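Long-range contacts in immunomodulatory active chitinase (Trichuris suis, PDB 6G9C), which probably binds and hydrolyses chitin, and has immunomodulatory activity, as a secreted family 18 glycosidase of a parasitic whipworm: residues A[153-157]-A[198-203]; A[167-171]-A[208-212]; A[56-61]-A[387-392]. All blocks are in the same frame, centred on the assembly; numbering follows the deposited sequence.

Contact 1. Residues A[153-157]-A[198-203]; sequences EYPES and TVDAGY. With EDO (1,2-ethanediol), chain E.
P155 lies across the ring of Y203, and this meeting of a pyrrolidine with an aromatic face is the main apolar element of the contact. CG of P155 stands 4.0 Å from the centroid of the Y203 ring, only 20° off its normal, and is displaced toward the rim, closest to CZ. Just before it in the chain, Y154 adds to the packing: its CB meets CG2 of T198 at 3.8 Å, while CD1 comes within 3.3 Å of the Y203 OH. The T198 methyl is turned to Y154 by a first torsion of -58° (to OG1), which sets CG2 opposite the backbone N. The Y203 hydroxyl is hydrogen-bonded to the backbone N of S193, and the Y203 ring meets W258 and Y163 edge-to-face.

The polar contacts between the two segments are CA-H···O approaches and water bridges, with no direct hydrogen bond. CA of G202 approaches P155 O at 3.4 Å, and CA of S157 approaches A201 O at 3.3 Å. One water gives its protons to P155 O and T198 O; a second donates to A201 O and is hydrogen-bonded to OG of S157.

At the far end E153, joined to Y154 by a cis peptide, accepts a 2.6 Å hydrogen bond through OE2 from O1 of an ethanediol, probably from the crystallisation liquor, that also binds the hydroxyl of Y220. E153 ends the DxxDxDxE signature of family 18, whose glutamate is the general acid in active relatives.

Close apolar fit and shared water, rather than direct polar bonds, therefore join the loop that follows this signature to helix 196-202.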
ATOM      1  N   GLU A 153      12.799   9.860 -25.827  1.00 29.44           N
ATOM      2  CA  GLU A 153      12.374   9.640 -27.217  1.00 28.85           C
ATOM      3  C   GLU A 153      13.037  10.652 -28.154  1.00 34.89           C
ATOM      4  O   GLU A 153      12.467  11.714 -28.418  1.00 33.74           O
ATOM      5  CB  GLU A 153      10.822   9.717 -27.307  1.00 26.08           C
ATOM      6  CG  GLU A 153      10.137   8.694 -26.397  1.00 25.96           C
ATOM      7  CD  GLU A 153       8.611   8.697 -26.520  1.00 33.25           C
ATOM      8  OE1 GLU A 153       8.066   9.259 -27.500  1.00 32.20           O
ATOM      9  OE2 GLU A 153       7.979   8.119 -25.619  1.00 33.69           O
ATOM     10  N   TYR A 154      14.227  10.337 -28.692  1.00 34.33           N
ATOM     11  CA  TYR A 154      14.966   9.084 -28.509  1.00 32.10           C
ATOM     12  C   TYR A 154      16.441   9.435 -28.452  1.00 31.75           C
ATOM     13  O   TYR A 154      16.825  10.431 -29.050  1.00 35.07           O
ATOM     14  CB  TYR A 154      14.731   8.122 -29.679  1.00 33.68           C
ATOM     15  CG  TYR A 154      13.298   7.701 -29.834  1.00 32.28           C
ATOM     16  CD1 TYR A 154      12.754   6.735 -29.002  1.00 31.18           C
ATOM     17  CD2 TYR A 154      12.493   8.263 -30.814  1.00 36.55           C
ATOM     18  CE1 TYR A 154      11.425   6.340 -29.139  1.00 33.90           C
ATOM     19  CE2 TYR A 154      11.157   7.874 -30.954  1.00 34.64           C
ATOM     20  CZ  TYR A 154      10.639   6.915 -30.121  1.00 38.88           C
ATOM     21  OH  TYR A 154       9.310   6.526 -30.261  1.00 48.26           O
ATOM     22  N   PRO A 155      17.257   8.624 -27.767  1.00 33.65           N
ATOM     23  CA  PRO A 155      18.711   8.813 -27.847  1.00 35.63           C
ATOM     24  C   PRO A 155      19.186   8.754 -29.289  1.00 40.45           C
ATOM     25  O   PRO A 155      18.760   7.898 -30.065  1.00 41.22           O
ATOM     26  CB  PRO A 155      19.279   7.646 -27.024  1.00 35.31           C
ATOM     27  CG  PRO A 155      18.187   6.630 -26.964  1.00 30.42           C
ATOM     28  CD  PRO A 155      16.893   7.432 -26.977  1.00 30.15           C
ATOM     29  N   GLU A 156      20.075   9.679 -29.644  1.00 39.31           N
ATOM     30  CA  GLU A 156      20.676   9.762 -30.964  1.00 41.99           C
ATOM     31  C   GLU A 156      22.114   9.248 -30.895  1.00 48.50           C
ATOM     32  O   GLU A 156      22.587   8.786 -29.851  1.00 46.39           O
ATOM     33  CB  GLU A 156      20.596  11.202 -31.479  1.00 45.56           C
ATOM     34  CG  GLU A 156      19.150  11.622 -31.772  1.00 53.72           C
ATOM     35  CD  GLU A 156      18.911  13.125 -31.715  1.00 62.73           C
ATOM     36  OE1 GLU A 156      19.821  13.904 -32.057  1.00 64.91           O
ATOM     37  OE2 GLU A 156      17.789  13.524 -31.328  1.00 73.89           O
ATOM     38  N   SER A 157      22.818   9.319 -32.028  1.00 41.47           N
ATOM     39  CA  SER A 157      24.171   8.781 -32.065  1.00 43.08           C
ATOM     40  C   SER A 157      25.055   9.459 -31.026  1.00 47.38           C
ATOM     41  O   SER A 157      25.886   8.807 -30.381  1.00 53.22           O
ATOM     42  CB  SER A 157      24.756   8.942 -33.468  1.00 55.00           C
ATOM     43  OG  SER A 157      25.650   7.883 -33.743  1.00 68.85           O
ATOM     44  N   THR A 198      16.784   4.243 -35.912  1.00 38.74           N
ATOM     45  CA  THR A 198      16.888   4.864 -34.596  1.00 45.08           C
ATOM     46  C   THR A 198      17.518   3.910 -33.590  1.00 43.11           C
ATOM     47  O   THR A 198      18.352   4.320 -32.773  1.00 42.77           O
ATOM     48  CB  THR A 198      15.504   5.316 -34.128  1.00 45.76           C
ATOM     49  OG1 THR A 198      14.962   6.224 -35.094  1.00 42.88           O
ATOM     50  CG2 THR A 198      15.578   6.006 -32.774  1.00 40.63           C
ATOM     51  N   VAL A 199      17.137   2.629 -33.646  1.00 39.20           N
ATOM     52  CA  VAL A 199      17.732   1.625 -32.762  1.00 37.27           C
ATOM     53  C   VAL A 199      19.232   1.542 -33.001  1.00 42.96           C
ATOM     54  O   VAL A 199      20.033   1.535 -32.059  1.00 42.40           O
ATOM     55  CB  VAL A 199      17.056   0.255 -32.972  1.00 40.69           C
ATOM     56  CG1 VAL A 199      17.758  -0.822 -32.156  1.00 47.09           C
ATOM     57  CG2 VAL A 199      15.589   0.316 -32.633  1.00 34.16           C
ATOM     58  N   ASP A 200      19.631   1.500 -34.274  1.00 47.36           N
ATOM     59  CA  ASP A 200      21.044   1.445 -34.633  1.00 47.16           C
ATOM     60  C   ASP A 200      21.817   2.624 -34.058  1.00 50.89           C
ATOM     61  O   ASP A 200      22.921   2.461 -33.524  1.00 49.78           O
ATOM     62  CB  ASP A 200      21.188   1.421 -36.155  1.00 55.50           C
ATOM     63  CG  ASP A 200      21.251   0.022 -36.710  1.00 70.36           C
ATOM     64  OD1 ASP A 200      21.008  -0.931 -35.941  1.00 70.43           O
ATOM     65  OD2 ASP A 200      21.560  -0.124 -37.912  1.00 77.70           O
ATOM     66  N   ALA A 201      21.248   3.824 -34.160  1.00 52.43           N
ATOM     67  CA  ALA A 201      21.990   5.028 -33.817  1.00 50.00           C
ATOM     68  C   ALA A 201      22.111   5.212 -32.310  1.00 50.60           C
ATOM     69  O   ALA A 201      23.154   5.665 -31.820  1.00 45.25           O
ATOM     70  CB  ALA A 201      21.316   6.246 -34.442  1.00 53.57           C
ATOM     71  N   GLY A 202      21.064   4.862 -31.557  1.00 47.10           N
ATOM     72  CA  GLY A 202      20.949   5.330 -30.188  1.00 44.91           C
ATOM     73  C   GLY A 202      21.118   4.315 -29.073  1.00 42.99           C
ATOM     74  O   GLY A 202      21.353   4.700 -27.923  1.00 39.07           O
ATOM     75  N   TYR A 203      21.018   3.025 -29.385  1.00 42.78           N
ATOM     76  CA  TYR A 203      20.907   1.984 -28.368  1.00 41.21           C
ATOM     77  C   TYR A 203      21.994   0.935 -28.540  1.00 44.13           C
ATOM     78  O   TYR A 203      22.065   0.280 -29.586  1.00 47.53           O
ATOM     79  CB  TYR A 203      19.554   1.295 -28.441  1.00 34.58           C
ATOM     80  CG  TYR A 203      18.337   2.177 -28.275  1.00 38.02           C
ATOM     81  CD1 TYR A 203      17.780   2.847 -29.364  1.00 38.98           C
ATOM     82  CD2 TYR A 203      17.714   2.301 -27.035  1.00 36.01           C
ATOM     83  CE1 TYR A 203      16.640   3.631 -29.216  1.00 34.65           C
ATOM     84  CE2 TYR A 203      16.572   3.071 -26.881  1.00 37.88           C
ATOM     85  CZ  TYR A 203      16.034   3.734 -27.974  1.00 32.20           C
ATOM     86  OH  TYR A 203      14.897   4.505 -27.815  1.00 35.29           O
TER
HETATM   87  C1  EDO E 503       5.448   6.883 -23.957  1.00 43.73           C
HETATM   88  O1  EDO E 503       5.442   7.695 -25.161  1.00 34.76           O
HETATM   89  C2  EDO E 503       5.531   5.382 -24.258  1.00 43.08           C
HETATM   90  O2  EDO E 503       4.489   5.015 -25.196  1.00 38.61           O
HETATM   91  O   HOH W   1      18.677   7.167 -32.622  1.00 41.09           O
HETATM   92  O   HOH W   2      25.516   4.992 -33.107  0.50 28.30           O

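Contact 2. Residues A[167-171]-A[208-212]; sequences CQEIL and LAKVL
V211 is the central bump of this contact, set into a shallow hollow whose walls are C167, Q168 and L171 on the facing side of helix 160-181. Its two methyls divide the hollow between them. CG2 reaches CB of C167 at 3.9 Å, whereas CG1 turns to CG of Q168, 4.0 Å away, and also faces the tip of L171. The first torsion of V211 (-60°) sets CG1 away from its carbonyl carbon, toward Q168 and L171, and leaves CG2, lodged between N and C, to meet C167.

L171 forms the wall of the hollow one turn further along helix 160-181. Its CG lies opposite the backbone N (chi1 176°), which carries the CD2 methyl forward until it touches CB of V211 at 3.8 Å and rests at 3.6 Å from V211 O. One methyl thus covers both the root of the valine side chain and the carbonyl beside it.

A second bump of the same segment is L208, whose CD2 presses on the C167 side chain, 3.9 Å from SG; L208 also touches Y163 and L164, about one turn before C167 on helix 160-181. L212 touches the same sulphur more loosely, through CD2. C167 is therefore flanked by L208, V211 and L212, and it also packs on F188, which L212 meets as well. The carbonyl of L208 accepts from the amides of both V211 and L212, tying the backbone at these two residues to one oxygen.

Apolar side-chain groups thus interlock two helices against strand 187-193, the strand that lies between them in the chain. Such packing is characteristic of the TIM barrel of family 18, where helices linking successive parallel strands stand side by side in a layer outside the barrel wall.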
ATOM      1  N   CYS A 167      21.844   4.259 -17.974  1.00 32.70           N
ATOM      2  CA  CYS A 167      21.120   3.051 -17.575  1.00 33.87           C
ATOM      3  C   CYS A 167      21.945   2.173 -16.633  1.00 34.53           C
ATOM      4  O   CYS A 167      21.408   1.636 -15.658  1.00 33.42           O
ATOM      5  CB  CYS A 167      20.687   2.259 -18.806  1.00 34.84           C
ATOM      6  SG  CYS A 167      19.406   3.079 -19.767  1.00 32.77           S
ATOM      7  N   GLN A 168      23.249   2.025 -16.889  1.00 33.07           N
ATOM      8  CA  GLN A 168      24.078   1.239 -15.985  1.00 32.32           C
ATOM      9  C   GLN A 168      24.121   1.872 -14.597  1.00 38.79           C
ATOM     10  O   GLN A 168      24.082   1.165 -13.583  1.00 37.16           O
ATOM     11  CB  GLN A 168      25.497   1.102 -16.557  1.00 36.08           C
ATOM     12  CG  GLN A 168      25.560   0.275 -17.834  1.00 38.43           C
ATOM     13  CD  GLN A 168      26.909   0.384 -18.514  1.00 43.25           C
ATOM     14  OE1 GLN A 168      27.604   1.390 -18.365  1.00 43.90           O
ATOM     15  NE2 GLN A 168      27.297  -0.658 -19.246  1.00 46.77           N
ATOM     16  N   GLU A 169      24.204   3.208 -14.535  1.00 35.16           N
ATOM     17  CA  GLU A 169      24.290   3.891 -13.245  1.00 33.43           C
ATOM     18  C   GLU A 169      22.954   3.869 -12.492  1.00 38.88           C
ATOM     19  O   GLU A 169      22.944   3.776 -11.255  1.00 34.78           O
ATOM     20  CB  GLU A 169      24.785   5.322 -13.451  1.00 34.31           C
ATOM     21  CG  GLU A 169      26.285   5.370 -13.848  1.00 38.04           C
ATOM     22  CD  GLU A 169      26.716   6.674 -14.512  1.00 43.75           C
ATOM     23  OE1 GLU A 169      26.004   7.692 -14.395  1.00 44.78           O
ATOM     24  OE2 GLU A 169      27.785   6.673 -15.161  1.00 42.46           O
ATOM     25  N   ILE A 170      21.824   3.970 -13.207  1.00 34.32           N
ATOM     26  CA  ILE A 170      20.513   3.836 -12.552  1.00 34.26           C
ATOM     27  C   ILE A 170      20.409   2.487 -11.853  1.00 32.74           C
ATOM     28  O   ILE A 170      20.077   2.405 -10.662  1.00 32.70           O
ATOM     29  CB  ILE A 170      19.360   4.020 -13.559  1.00 31.51           C
ATOM     30  CG1 ILE A 170      19.167   5.497 -13.933  1.00 28.05           C
ATOM     31  CG2 ILE A 170      18.010   3.432 -12.988  1.00 27.51           C
ATOM     32  CD1 ILE A 170      18.369   5.703 -15.240  1.00 28.45           C
ATOM     33  N   LEU A 171      20.705   1.407 -12.581  1.00 32.12           N
ATOM     34  CA  LEU A 171      20.597   0.079 -11.986  1.00 37.76           C
ATOM     35  C   LEU A 171      21.525  -0.057 -10.789  1.00 37.88           C
ATOM     36  O   LEU A 171      21.122  -0.582  -9.745  1.00 34.11           O
ATOM     37  CB  LEU A 171      20.885  -1.007 -13.026  1.00 31.88           C
ATOM     38  CG  LEU A 171      20.892  -2.441 -12.479  1.00 40.19           C
ATOM     39  CD1 LEU A 171      19.519  -2.839 -11.937  1.00 41.51           C
ATOM     40  CD2 LEU A 171      21.361  -3.436 -13.521  1.00 42.12           C
ATOM     41  N   LEU A 208      22.520  -2.914 -23.031  1.00 34.63           N
ATOM     42  CA  LEU A 208      21.286  -2.525 -22.352  1.00 38.32           C
ATOM     43  C   LEU A 208      20.501  -3.732 -21.854  1.00 37.87           C
ATOM     44  O   LEU A 208      19.832  -3.644 -20.817  1.00 35.92           O
ATOM     45  CB  LEU A 208      20.413  -1.689 -23.283  1.00 36.69           C
ATOM     46  CG  LEU A 208      20.925  -0.285 -23.583  1.00 40.72           C
ATOM     47  CD1 LEU A 208      20.103   0.296 -24.730  1.00 36.88           C
ATOM     48  CD2 LEU A 208      20.866   0.597 -22.339  1.00 34.15           C
ATOM     49  N   ALA A 209      20.566  -4.858 -22.572  1.00 35.24           N
ATOM     50  CA  ALA A 209      19.866  -6.061 -22.121  1.00 39.22           C
ATOM     51  C   ALA A 209      20.337  -6.493 -20.739  1.00 38.54           C
ATOM     52  O   ALA A 209      19.567  -7.078 -19.970  1.00 39.56           O
ATOM     53  CB  ALA A 209      20.081  -7.203 -23.115  1.00 41.18           C
ATOM     54  N   LYS A 210      21.593  -6.210 -20.409  1.00 44.16           N
ATOM     55  CA  LYS A 210      22.145  -6.639 -19.136  1.00 42.26           C
ATOM     56  C   LYS A 210      21.630  -5.805 -17.971  1.00 38.66           C
ATOM     57  O   LYS A 210      21.651  -6.286 -16.834  1.00 42.22           O
ATOM     58  CB  LYS A 210      23.677  -6.596 -19.199  1.00 38.23           C
ATOM     59  CG  LYS A 210      24.284  -7.539 -20.245  1.00 38.75           C
ATOM     60  CD  LYS A 210      25.803  -7.608 -20.159  1.00 46.38           C
ATOM     61  CE  LYS A 210      26.374  -8.426 -21.320  1.00 54.05           C
ATOM     62  NZ  LYS A 210      27.648  -9.123 -20.964  1.00 64.79           N
ATOM     63  N   VAL A 211      21.151  -4.585 -18.216  1.00 32.76           N
ATOM     64  CA  VAL A 211      20.778  -3.695 -17.123  1.00 31.99           C
ATOM     65  C   VAL A 211      19.294  -3.358 -17.075  1.00 37.12           C
ATOM     66  O   VAL A 211      18.804  -2.991 -15.995  1.00 33.73           O
ATOM     67  CB  VAL A 211      21.616  -2.396 -17.136  1.00 32.96           C
ATOM     68  CG1 VAL A 211      23.113  -2.720 -16.982  1.00 38.64           C
ATOM     69  CG2 VAL A 211      21.365  -1.604 -18.393  1.00 35.62           C
ATOM     70  N   LEU A 212      18.549  -3.440 -18.177  1.00 32.99           N
ATOM     71  CA  LEU A 212      17.114  -3.197 -18.139  1.00 31.77           C
ATOM     72  C   LEU A 212      16.366  -4.492 -17.854  1.00 28.93           C
ATOM     73  O   LEU A 212      16.683  -5.544 -18.417  1.00 34.19           O
ATOM     74  CB  LEU A 212      16.623  -2.604 -19.462  1.00 30.10           C
ATOM     75  CG  LEU A 212      17.188  -1.225 -19.807  1.00 34.55           C
ATOM     76  CD1 LEU A 212      17.058  -0.918 -21.305  1.00 31.12           C
ATOM     77  CD2 LEU A 212      16.520  -0.155 -18.949  1.00 34.33           C
TER

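Contact 3. Residues A[56-61]-A[387-392]; sequences HYQANL and KYPLIS
Y388 turns its CG away from its own carbonyl carbon (chi1 -65°), and L61 takes an uncommon first torsion of -143°; together these place a leucine methyl squarely on the tyrosine ring. CD2 of L61 sits 3.5 Å from the ring centroid, 5° off the normal, a CH-pi contact over the middle of the face. The leucine has further neighbours: its CG packs on CG2 of I391 at 3.6 Å, and CD1 lies near S392.

The phenol end of the ring is held by the facing loop. Y388 OH donates to H56 O at 2.7 Å; the oxygen lies at the ring edge, near the ring plane, while the donor stands well above the plane of the carbonyl. The same hydroxyl is hydrogen-bonded to that of Y52, so the ring is fixed at its far end. Q58 flanks the ring through CB, 3.8 Å from CE2, and its extended chain brings NE2 to a water that donates to K387 O.

A second water donates to L61 O and I391 O, joining the two backbones where they draw together. The bend that presents Y388 is itself well secured: S392 reaches Y388 O with OG at 2.6 Å and with its backbone N at 3.0 Å, from opposite faces of the carbonyl plane, and D373 accepts the amides of L390 and I391.

Here a type II beta turn, Q58 to L61, leading into barrel strand 64-72, is tied to the bend that opens helix 392-398. The arrangement joins early and late parts of a TIM barrel, whose strands 34-40 and 364-368 also pair to close the ring.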
ATOM      1  N   HIS A  56     -10.973   3.757 -11.940  1.00 34.15           N
ATOM      2  CA  HIS A  56     -11.497   3.081 -13.118  1.00 35.89           C
ATOM      3  C   HIS A  56     -10.663   1.875 -13.523  1.00 39.38           C
ATOM      4  O   HIS A  56     -11.125   1.080 -14.353  1.00 36.50           O
ATOM      5  CB  HIS A  56     -11.607   4.066 -14.289  1.00 33.78           C
ATOM      6  CG  HIS A  56     -12.724   5.054 -14.141  1.00 42.24           C
ATOM      7  ND1 HIS A  56     -12.594   6.386 -14.471  1.00 43.09           N
ATOM      8  CD2 HIS A  56     -13.994   4.901 -13.688  1.00 47.14           C
ATOM      9  CE1 HIS A  56     -13.737   7.009 -14.239  1.00 47.91           C
ATOM     10  NE2 HIS A  56     -14.601   6.132 -13.756  1.00 46.13           N
ATOM     11  N   TYR A  57      -9.452   1.725 -12.976  1.00 34.94           N
ATOM     12  CA  TYR A  57      -8.648   0.538 -13.244  1.00 31.83           C
ATOM     13  C   TYR A  57      -9.398  -0.701 -12.762  1.00 37.06           C
ATOM     14  O   TYR A  57     -10.175  -0.650 -11.807  1.00 41.34           O
ATOM     15  CB  TYR A  57      -7.276   0.633 -12.550  1.00 31.76           C
ATOM     16  CG  TYR A  57      -6.442  -0.624 -12.717  1.00 29.32           C
ATOM     17  CD1 TYR A  57      -5.789  -0.888 -13.919  1.00 28.43           C
ATOM     18  CD2 TYR A  57      -6.351  -1.571 -11.691  1.00 35.48           C
ATOM     19  CE1 TYR A  57      -5.048  -2.042 -14.095  1.00 33.27           C
ATOM     20  CE2 TYR A  57      -5.598  -2.734 -11.857  1.00 34.82           C
ATOM     21  CZ  TYR A  57      -4.971  -2.967 -13.062  1.00 30.63           C
ATOM     22  OH  TYR A  57      -4.237  -4.119 -13.252  1.00 35.12           O
ATOM     23  N   GLN A  58      -9.189  -1.819 -13.451  1.00 37.35           N
ATOM     24  CA  GLN A  58      -9.878  -3.065 -13.137  1.00 41.16           C
ATOM     25  C   GLN A  58      -8.852  -4.106 -12.713  1.00 37.94           C
ATOM     26  O   GLN A  58      -7.885  -4.351 -13.437  1.00 35.37           O
ATOM     27  CB  GLN A  58     -10.682  -3.557 -14.347  1.00 36.68           C
ATOM     28  CG  GLN A  58     -11.297  -4.945 -14.194  1.00 41.95           C
ATOM     29  CD  GLN A  58     -12.272  -5.250 -15.331  1.00 47.61           C
ATOM     30  OE1 GLN A  58     -13.332  -4.632 -15.440  1.00 47.30           O
ATOM     31  NE2 GLN A  58     -11.888  -6.172 -16.204  1.00 43.27           N
ATOM     32  N   ALA A  59      -9.069  -4.715 -11.541  1.00 38.64           N
ATOM     33  CA  ALA A  59      -8.115  -5.670 -10.989  1.00 41.87           C
ATOM     34  C   ALA A  59      -7.747  -6.746 -12.005  1.00 45.13           C
ATOM     35  O   ALA A  59      -8.609  -7.267 -12.724  1.00 41.20           O
ATOM     36  CB  ALA A  59      -8.690  -6.316  -9.723  1.00 42.39           C
ATOM     37  N   ASN A  60      -6.445  -7.047 -12.076  1.00 39.36           N
ATOM     38  CA  ASN A  60      -5.828  -8.105 -12.880  1.00 41.19           C
ATOM     39  C   ASN A  60      -5.756  -7.794 -14.371  1.00 36.82           C
ATOM     40  O   ASN A  60      -5.366  -8.660 -15.159  1.00 39.33           O
ATOM     41  CB  ASN A  60      -6.532  -9.447 -12.663  1.00 46.22           C
ATOM     42  CG  ASN A  60      -6.373  -9.943 -11.249  1.00 56.15           C
ATOM     43  OD1 ASN A  60      -5.267  -9.951 -10.714  1.00 61.17           O
ATOM     44  ND2 ASN A  60      -7.476 -10.332 -10.624  1.00 62.65           N
ATOM     45  N   LEU A  61      -6.135  -6.589 -14.786  1.00 33.34           N
ATOM     46  CA  LEU A  61      -5.929  -6.171 -16.168  1.00 36.35           C
ATOM     47  C   LEU A  61      -4.450  -6.223 -16.548  1.00 38.51           C
ATOM     48  O   LEU A  61      -4.084  -6.754 -17.605  1.00 36.14           O
ATOM     49  CB  LEU A  61      -6.467  -4.755 -16.322  1.00 41.15           C
ATOM     50  CG  LEU A  61      -7.170  -4.239 -17.552  1.00 46.96           C
ATOM     51  CD1 LEU A  61      -8.288  -5.166 -17.952  1.00 39.96           C
ATOM     52  CD2 LEU A  61      -7.682  -2.848 -17.214  1.00 44.79           C
ATOM     53  N   LYS A 387     -16.386  -4.037 -19.974  1.00 40.24           N
ATOM     54  CA  LYS A 387     -15.358  -3.034 -19.724  1.00 37.46           C
ATOM     55  C   LYS A 387     -14.030  -3.515 -20.284  1.00 36.30           C
ATOM     56  O   LYS A 387     -13.705  -4.705 -20.217  1.00 38.27           O
ATOM     57  CB  LYS A 387     -15.221  -2.747 -18.226  1.00 38.53           C
ATOM     58  CG  LYS A 387     -16.472  -2.122 -17.608  1.00 44.94           C
ATOM     59  CD  LYS A 387     -16.460  -2.214 -16.090  1.00 55.63           C
ATOM     60  CE  LYS A 387     -17.861  -2.038 -15.529  1.00 70.54           C
ATOM     61  NZ  LYS A 387     -18.715  -3.246 -15.743  1.00 81.37           N
ATOM     62  N   TYR A 388     -13.262  -2.575 -20.828  1.00 33.07           N
ATOM     63  CA  TYR A 388     -11.937  -2.848 -21.375  1.00 30.45           C
ATOM     64  C   TYR A 388     -11.985  -3.976 -22.405  1.00 35.46           C
ATOM     65  O   TYR A 388     -11.313  -5.009 -22.228  1.00 30.74           O
ATOM     66  CB  TYR A 388     -10.956  -3.186 -20.263  1.00 34.85           C
ATOM     67  CG  TYR A 388     -10.670  -2.070 -19.295  1.00 33.99           C
ATOM     68  CD1 TYR A 388      -9.731  -1.089 -19.608  1.00 29.26           C
ATOM     69  CD2 TYR A 388     -11.316  -2.015 -18.044  1.00 33.77           C
ATOM     70  CE1 TYR A 388      -9.443  -0.079 -18.731  1.00 30.27           C
ATOM     71  CE2 TYR A 388     -11.036  -0.994 -17.149  1.00 34.25           C
ATOM     72  CZ  TYR A 388     -10.082  -0.036 -17.503  1.00 30.81           C
ATOM     73  OH  TYR A 388      -9.772   0.988 -16.637  1.00 32.33           O
ATOM     74  N   PRO A 389     -12.792  -3.853 -23.466  1.00 34.27           N
ATOM     75  CA  PRO A 389     -12.834  -4.934 -24.466  1.00 36.03           C
ATOM     76  C   PRO A 389     -11.478  -5.193 -25.109  1.00 34.22           C
ATOM     77  O   PRO A 389     -11.173  -6.338 -25.472  1.00 33.92           O
ATOM     78  CB  PRO A 389     -13.863  -4.427 -25.490  1.00 32.33           C
ATOM     79  CG  PRO A 389     -13.820  -2.931 -25.347  1.00 32.93           C
ATOM     80  CD  PRO A 389     -13.587  -2.685 -23.881  1.00 32.39           C
ATOM     81  N   LEU A 390     -10.652  -4.159 -25.253  1.00 28.01           N
ATOM     82  CA  LEU A 390      -9.326  -4.343 -25.836  1.00 29.49           C
ATOM     83  C   LEU A 390      -8.325  -4.866 -24.808  1.00 31.03           C
ATOM     84  O   LEU A 390      -7.679  -5.898 -25.024  1.00 30.41           O
ATOM     85  CB  LEU A 390      -8.813  -3.025 -26.429  1.00 29.85           C
ATOM     86  CG  LEU A 390      -9.672  -2.363 -27.505  1.00 32.78           C
ATOM     87  CD1 LEU A 390      -8.886  -1.279 -28.223  1.00 31.56           C
ATOM     88  CD2 LEU A 390     -10.167  -3.401 -28.477  1.00 35.10           C
ATOM     89  N   ILE A 391      -8.185  -4.167 -23.682  1.00 27.07           N
ATOM     90  CA  ILE A 391      -7.081  -4.468 -22.771  1.00 32.02           C
ATOM     91  C   ILE A 391      -7.290  -5.804 -22.055  1.00 30.51           C
ATOM     92  O   ILE A 391      -6.315  -6.506 -21.752  1.00 31.83           O
ATOM     93  CB  ILE A 391      -6.884  -3.281 -21.805  1.00 28.48           C
ATOM     94  CG1 ILE A 391      -6.526  -2.034 -22.616  1.00 27.71           C
ATOM     95  CG2 ILE A 391      -5.758  -3.552 -20.805  1.00 25.38           C
ATOM     96  CD1 ILE A 391      -6.478  -0.774 -21.808  1.00 27.38           C
ATOM     97  N   SER A 392      -8.552  -6.209 -21.817  1.00 29.75           N
ATOM     98  CA  SER A 392      -8.834  -7.516 -21.219  1.00 31.43           C
ATOM     99  C   SER A 392      -8.196  -8.668 -21.978  1.00 34.59           C
ATOM    100  O   SER A 392      -7.989  -9.738 -21.391  1.00 35.87           O
ATOM    101  CB  SER A 392     -10.351  -7.795 -21.163  1.00 37.24           C
ATOM    102  OG  SER A 392     -11.030  -6.800 -20.431  1.00 47.46           O
TER
HETATM  103  O   HOH W   3     -13.541  -6.787 -18.537  1.00 38.77           O
HETATM  104  O   HOH W   4      -5.857  -7.819 -19.492  1.00 27.19           O

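Overall arrangement
Contacts 1 and 2 are neighbours: their centres are 16 Å apart, and they touch where Y203 CD2 packs on L208 CD1 at 3.9 Å. Their segments alternate along the chain, and helices 196-202 and 205-211 follow each other directly, so both contacts lie on one side of the barrel. Contact 3 lies on the opposite side of the chain's centre from contact 1, with centres about 33 Å apart and nearest atoms about 17 Å; from contact 2 its nearest atoms are about 21 Å away. Of the three, contact 1 includes E153 of the family signature and its bound ethanediol, at the probable chitin-binding site.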